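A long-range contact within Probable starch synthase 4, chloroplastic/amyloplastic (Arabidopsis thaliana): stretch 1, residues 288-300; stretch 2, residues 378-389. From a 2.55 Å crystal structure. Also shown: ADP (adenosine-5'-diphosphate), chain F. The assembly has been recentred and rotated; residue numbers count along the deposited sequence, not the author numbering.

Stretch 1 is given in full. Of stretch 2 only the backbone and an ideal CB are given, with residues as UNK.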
# COMPACT_ATOMS: atom_id res chain seq x y z
N GLY A 288 -28.58 -2.20 -4.25
CA GLY A 288 -27.74 -2.96 -3.34
C GLY A 288 -26.83 -2.15 -2.42
O GLY A 288 -26.40 -2.68 -1.39
N LYS A 289 -26.52 -0.90 -2.79
CA LYS A 289 -25.79 -0.00 -1.89
C LYS A 289 -26.65 0.37 -0.68
O LYS A 289 -26.20 0.15 0.44
CB LYS A 289 -25.29 1.27 -2.58
CG LYS A 289 -24.24 2.02 -1.78
CD LYS A 289 -23.72 3.21 -2.53
CE LYS A 289 -22.78 4.05 -1.68
NZ LYS A 289 -21.62 3.33 -1.08
N GLU A 290 -27.86 0.89 -0.89
CA GLU A 290 -28.80 1.08 0.23
C GLU A 290 -29.01 -0.20 1.07
O GLU A 290 -29.07 -0.12 2.30
CB GLU A 290 -30.16 1.64 -0.22
CG GLU A 290 -31.22 1.83 0.90
CD GLU A 290 -30.73 2.59 2.18
OE1 GLU A 290 -29.94 3.57 2.06
OE2 GLU A 290 -31.13 2.22 3.32
N GLU A 291 -29.09 -1.36 0.42
CA GLU A 291 -29.22 -2.64 1.15
C GLU A 291 -28.02 -2.91 2.07
O GLU A 291 -28.20 -3.40 3.18
CB GLU A 291 -29.50 -3.84 0.21
CG GLU A 291 -30.98 -4.12 -0.07
CD GLU A 291 -31.31 -4.88 -1.39
OE1 GLU A 291 -30.48 -5.70 -1.89
OE2 GLU A 291 -32.44 -4.65 -1.93
N ASN A 292 -26.81 -2.58 1.62
CA ASN A 292 -25.59 -2.75 2.45
C ASN A 292 -25.55 -1.73 3.60
O ASN A 292 -25.14 -2.04 4.72
CB ASN A 292 -24.30 -2.66 1.61
CG ASN A 292 -24.01 -3.94 0.82
OD1 ASN A 292 -23.82 -5.01 1.40
ND2 ASN A 292 -24.00 -3.81 -0.51
N LYS A 293 -25.98 -0.51 3.31
CA LYS A 293 -26.13 0.49 4.34
C LYS A 293 -27.06 -0.02 5.45
O LYS A 293 -26.71 0.06 6.63
CB LYS A 293 -26.63 1.81 3.74
CG LYS A 293 -26.65 2.93 4.76
CD LYS A 293 -26.90 4.26 4.09
CE LYS A 293 -27.07 5.35 5.13
NZ LYS A 293 -27.20 6.69 4.52
N HIS A 294 -28.19 -0.59 5.07
CA HIS A 294 -29.12 -1.13 6.05
C HIS A 294 -28.51 -2.35 6.81
O HIS A 294 -28.60 -2.42 8.03
CB HIS A 294 -30.44 -1.48 5.37
CG HIS A 294 -31.50 -1.99 6.31
ND1 HIS A 294 -31.66 -3.33 6.60
CD2 HIS A 294 -32.45 -1.33 7.02
CE1 HIS A 294 -32.68 -3.48 7.42
NE2 HIS A 294 -33.18 -2.28 7.70
N ALA A 295 -27.88 -3.26 6.09
CA ALA A 295 -27.30 -4.45 6.68
C ALA A 295 -26.24 -4.09 7.74
O ALA A 295 -26.24 -4.65 8.85
CB ALA A 295 -26.71 -5.37 5.61
N LEU A 296 -25.36 -3.13 7.40
CA LEU A 296 -24.28 -2.72 8.31
C LEU A 296 -24.83 -2.04 9.57
O LEU A 296 -24.37 -2.34 10.67
CB LEU A 296 -23.31 -1.79 7.63
CG LEU A 296 -22.10 -1.43 8.48
CD1 LEU A 296 -21.18 -2.61 8.72
CD2 LEU A 296 -21.34 -0.30 7.79
N ARG A 297 -25.80 -1.15 9.40
CA ARG A 297 -26.50 -0.57 10.55
C ARG A 297 -27.06 -1.64 11.50
O ARG A 297 -26.83 -1.58 12.72
CB ARG A 297 -27.64 0.35 10.09
CG ARG A 297 -27.15 1.68 9.52
CD ARG A 297 -28.30 2.42 8.89
NE ARG A 297 -28.04 3.84 8.79
CZ ARG A 297 -28.87 4.75 8.24
NH1 ARG A 297 -30.04 4.42 7.71
NH2 ARG A 297 -28.50 6.02 8.21
N LYS A 298 -27.74 -2.61 10.91
CA LYS A 298 -28.36 -3.73 11.64
C LYS A 298 -27.28 -4.59 12.33
O LYS A 298 -27.42 -4.94 13.49
CB LYS A 298 -29.24 -4.53 10.66
CG LYS A 298 -29.94 -5.76 11.19
CD LYS A 298 -31.28 -5.97 10.48
CE LYS A 298 -32.41 -5.11 11.09
NZ LYS A 298 -33.80 -5.54 10.71
N GLN A 299 -26.18 -4.89 11.63
CA GLN A 299 -25.13 -5.68 12.26
C GLN A 299 -24.51 -4.93 13.45
O GLN A 299 -24.22 -5.54 14.46
CB GLN A 299 -24.05 -6.08 11.25
CG GLN A 299 -22.92 -6.91 11.85
CD GLN A 299 -21.86 -7.26 10.82
OE1 GLN A 299 -22.11 -8.11 9.99
NE2 GLN A 299 -20.70 -6.58 10.84
N LEU A 300 -24.29 -3.61 13.32
CA LEU A 300 -23.59 -2.83 14.34
C LEU A 300 -24.49 -2.27 15.43
O LEU A 300 -23.98 -1.84 16.45
CB LEU A 300 -22.82 -1.68 13.70
CG LEU A 300 -21.72 -2.12 12.74
CD1 LEU A 300 -21.07 -0.90 12.12
CD2 LEU A 300 -20.67 -3.02 13.38
N UNK A 378 -13.08 -8.68 5.89
CA UNK A 378 -14.50 -8.83 5.57
C UNK A 378 -15.24 -7.50 5.83
O UNK A 378 -15.91 -6.96 4.95
CB UNK A 378 -15.12 -9.96 6.39
N UNK A 379 -15.07 -6.96 7.03
CA UNK A 379 -15.78 -5.75 7.44
C UNK A 379 -15.48 -4.52 6.59
O UNK A 379 -16.42 -3.74 6.29
CB UNK A 379 -15.44 -5.44 8.90
N UNK A 380 -14.22 -4.34 6.20
CA UNK A 380 -13.86 -3.24 5.30
C UNK A 380 -14.68 -3.24 4.02
O UNK A 380 -15.20 -2.20 3.63
CB UNK A 380 -12.37 -3.31 4.95
N UNK A 381 -14.84 -4.40 3.40
CA UNK A 381 -15.72 -4.50 2.24
C UNK A 381 -17.10 -3.91 2.51
O UNK A 381 -17.53 -3.04 1.76
CB UNK A 381 -15.86 -5.96 1.81
N UNK A 382 -17.78 -4.34 3.57
CA UNK A 382 -19.15 -3.88 3.85
C UNK A 382 -19.17 -2.40 4.22
O UNK A 382 -20.16 -1.71 3.95
CB UNK A 382 -19.77 -4.71 4.98
N UNK A 383 -18.09 -1.88 4.81
CA UNK A 383 -18.01 -0.45 5.16
C UNK A 383 -17.88 0.43 3.94
O UNK A 383 -18.56 1.46 3.86
CB UNK A 383 -16.83 -0.19 6.10
N UNK A 384 -17.01 0.06 3.01
CA UNK A 384 -16.92 0.79 1.73
C UNK A 384 -18.31 0.78 1.05
O UNK A 384 -18.80 1.82 0.62
CB UNK A 384 -15.86 0.16 0.82
N UNK A 385 -18.94 -0.39 0.97
CA UNK A 385 -20.23 -0.51 0.33
C UNK A 385 -21.32 0.33 1.00
O UNK A 385 -22.05 1.05 0.31
CB UNK A 385 -20.65 -1.98 0.31
N UNK A 386 -21.41 0.23 2.33
CA UNK A 386 -22.47 0.91 3.07
C UNK A 386 -22.35 2.45 3.13
O UNK A 386 -23.35 3.14 3.18
CB UNK A 386 -22.50 0.36 4.50
N UNK A 387 -21.13 2.95 3.14
CA UNK A 387 -20.90 4.35 3.47
C UNK A 387 -21.28 5.28 2.32
O UNK A 387 -21.15 4.91 1.16
CB UNK A 387 -19.43 4.56 3.85
N UNK A 388 -21.78 6.47 2.66
CA UNK A 388 -22.05 7.53 1.71
C UNK A 388 -20.85 8.43 1.50
O UNK A 388 -20.67 9.01 0.41
CB UNK A 388 -23.25 8.36 2.18
N UNK A 389 -20.05 8.56 2.57
CA UNK A 389 -18.89 9.42 2.58
C UNK A 389 -17.73 8.64 3.21
O UNK A 389 -17.93 7.78 4.07
CB UNK A 389 -19.17 10.72 3.34
PB ADP F . -1.42 2.45 3.88
O1B ADP F . -0.57 1.72 2.88
O2B ADP F . -2.06 1.62 4.95
O3B ADP F . -0.67 3.62 4.47
PA ADP F . -3.24 2.57 1.64
O1A ADP F . -4.48 3.39 1.41
O2A ADP F . -2.21 2.64 0.54
O3A ADP F . -2.66 3.07 3.06
O5' ADP F . -3.59 1.02 1.87
C5' ADP F . -4.49 0.59 2.89
C4' ADP F . -5.11 -0.80 2.64
O4' ADP F . -5.28 -1.49 3.89
C3' ADP F . -6.51 -0.74 2.06
O3' ADP F . -6.75 -1.94 1.34
C2' ADP F . -7.39 -0.72 3.28
O2' ADP F . -8.71 -1.18 3.01
C1' ADP F . -6.66 -1.66 4.18
N9 ADP F . -6.86 -1.40 5.62
C8 ADP F . -6.28 -0.44 6.36
N7 ADP F . -6.67 -0.54 7.65
C5 ADP F . -7.52 -1.57 7.75
C6 ADP F . -8.31 -2.23 8.84
N6 ADP F . -8.27 -1.75 10.10
N1 ADP F . -9.07 -3.31 8.49
C2 ADP F . -9.12 -3.76 7.21
N3 ADP F . -8.43 -3.20 6.20
C4 ADP F . -7.64 -2.13 6.41

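Stretch 1 is helical throughout, and stretch 2 is helical from 378 to 386; the two axes approach to 8.2 Å with 124° between their N-to-C directions. Position 378 lies out of reach of stretch 1, so many residues would fit; it is Ala378.

At 379 the CA-to-CB bond points sideways and the ideal CB has nothing of stretch 1 within 5.5 Å. A long side chain could still bridge the gap to Leu296 and Gln299, with an apolar one suiting the leucine. Leu379 does so: its CD2 lies 4.0 Å from Leu296 CD1 and 3.7 Å from Gln299 NE2.

Positions 380 and 381 are out of reach of stretch 1, which therefore sets no preference. They are Ser380 and His381.

At 382 the ideal CB stands 4.5 Å from Leu296 CD1, favouring a small or medium side chain: alanine, serine, threonine or valine. Thr382 takes the p rotamer; its OG1 donates to Leu379 O (2.8 Å) and lies 4.0 Å from Leu296 CD1.

The CA-to-CB bond at 383 points away, yet the ideal CB is 4.8 Å from Leu296 CD2, so an apolar branched residue could cover that methyl. Ile383 places CG1 4.0 Å from Leu296 CD2. At 384, pointing away with no neighbour in stretch 1 near the ideal CB, the choice is open. Tyr384 reaches the ligand, its OH hydrogen-bonded to ADP O2' at 2.7 Å.

At 385 the ideal CB is already 3.9 Å from Asn292 ND2, which favours a small residue. Ala385 fits, and its O accepts a hydrogen bond from Lys289 NZ (2.7 Å).

Position 386 is the tightest: its CA is 3.9 Å from Lys293 CA, and its ideal CB is 3.6 Å from Asn292 O, Lys293 CA and Leu296 CD2. Glycine or alanine suits best. Ala386 joins 379, 382 and 383 in forming the hole that receives the Leu296 knob.

At 387, phi/psi of -76/146° leaves the helix and CB points away, so stretch 1 asks little of the side chain. Ser387 contributes its O, which accepts from Lys289 NZ at 2.8 Å.

The ideal CB at 388 is 4.9 Å from Lys293 NZ, inviting an acid, or a neutral acceptor such as asparagine. Asp388 forms a salt bridge through OD2 to Lys293 NZ (2.6 Å), while a water links Lys293 NZ (2.9 Å from its O) to Asp388 OD1 (2.7 Å from the same O).

Position 389 is extended and out of reach; it is Leu389.

Stretch 2, residues 378-389: ALSHTIYAASDL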
# COMPACT_ATOMS: atom_id res chain seq x y z
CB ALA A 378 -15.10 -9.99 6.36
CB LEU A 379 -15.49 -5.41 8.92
CG LEU A 379 -16.71 -5.60 9.82
CD1 LEU A 379 -16.28 -5.36 11.26
CD2 LEU A 379 -17.86 -4.66 9.42
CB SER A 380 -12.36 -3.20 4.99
OG SER A 380 -11.96 -4.23 4.14
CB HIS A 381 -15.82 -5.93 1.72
CG HIS A 381 -14.61 -6.39 0.97
ND1 HIS A 381 -14.52 -6.36 -0.40
CD2 HIS A 381 -13.42 -6.89 1.41
CE1 HIS A 381 -13.35 -6.82 -0.77
NE2 HIS A 381 -12.66 -7.14 0.30
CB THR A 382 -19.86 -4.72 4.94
OG1 THR A 382 -19.05 -4.80 6.12
CG2 THR A 382 -20.12 -6.16 4.48
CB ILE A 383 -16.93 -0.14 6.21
CG1 ILE A 383 -17.38 -0.65 7.58
CG2 ILE A 383 -16.67 1.36 6.31
CD1 ILE A 383 -16.29 -0.68 8.62
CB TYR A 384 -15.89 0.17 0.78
CG TYR A 384 -14.43 0.35 1.15
CD1 TYR A 384 -13.84 1.62 1.23
CD2 TYR A 384 -13.60 -0.76 1.38
CE1 TYR A 384 -12.49 1.79 1.55
CE2 TYR A 384 -12.24 -0.61 1.71
CZ TYR A 384 -11.68 0.67 1.79
OH TYR A 384 -10.34 0.80 2.09
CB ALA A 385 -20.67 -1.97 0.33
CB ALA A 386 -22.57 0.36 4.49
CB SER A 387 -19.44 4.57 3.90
OG SER A 387 -18.55 4.32 2.84
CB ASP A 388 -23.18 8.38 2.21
CG ASP A 388 -24.42 7.58 2.44
OD1 ASP A 388 -24.90 6.97 1.45
OD2 ASP A 388 -24.86 7.51 3.61
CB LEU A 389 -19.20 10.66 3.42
CG LEU A 389 -20.23 11.64 2.86
CD1 LEU A 389 -20.66 12.69 3.85
CD2 LEU A 389 -19.64 12.34 1.66
O HOH W 1 -27.54 7.02 1.69
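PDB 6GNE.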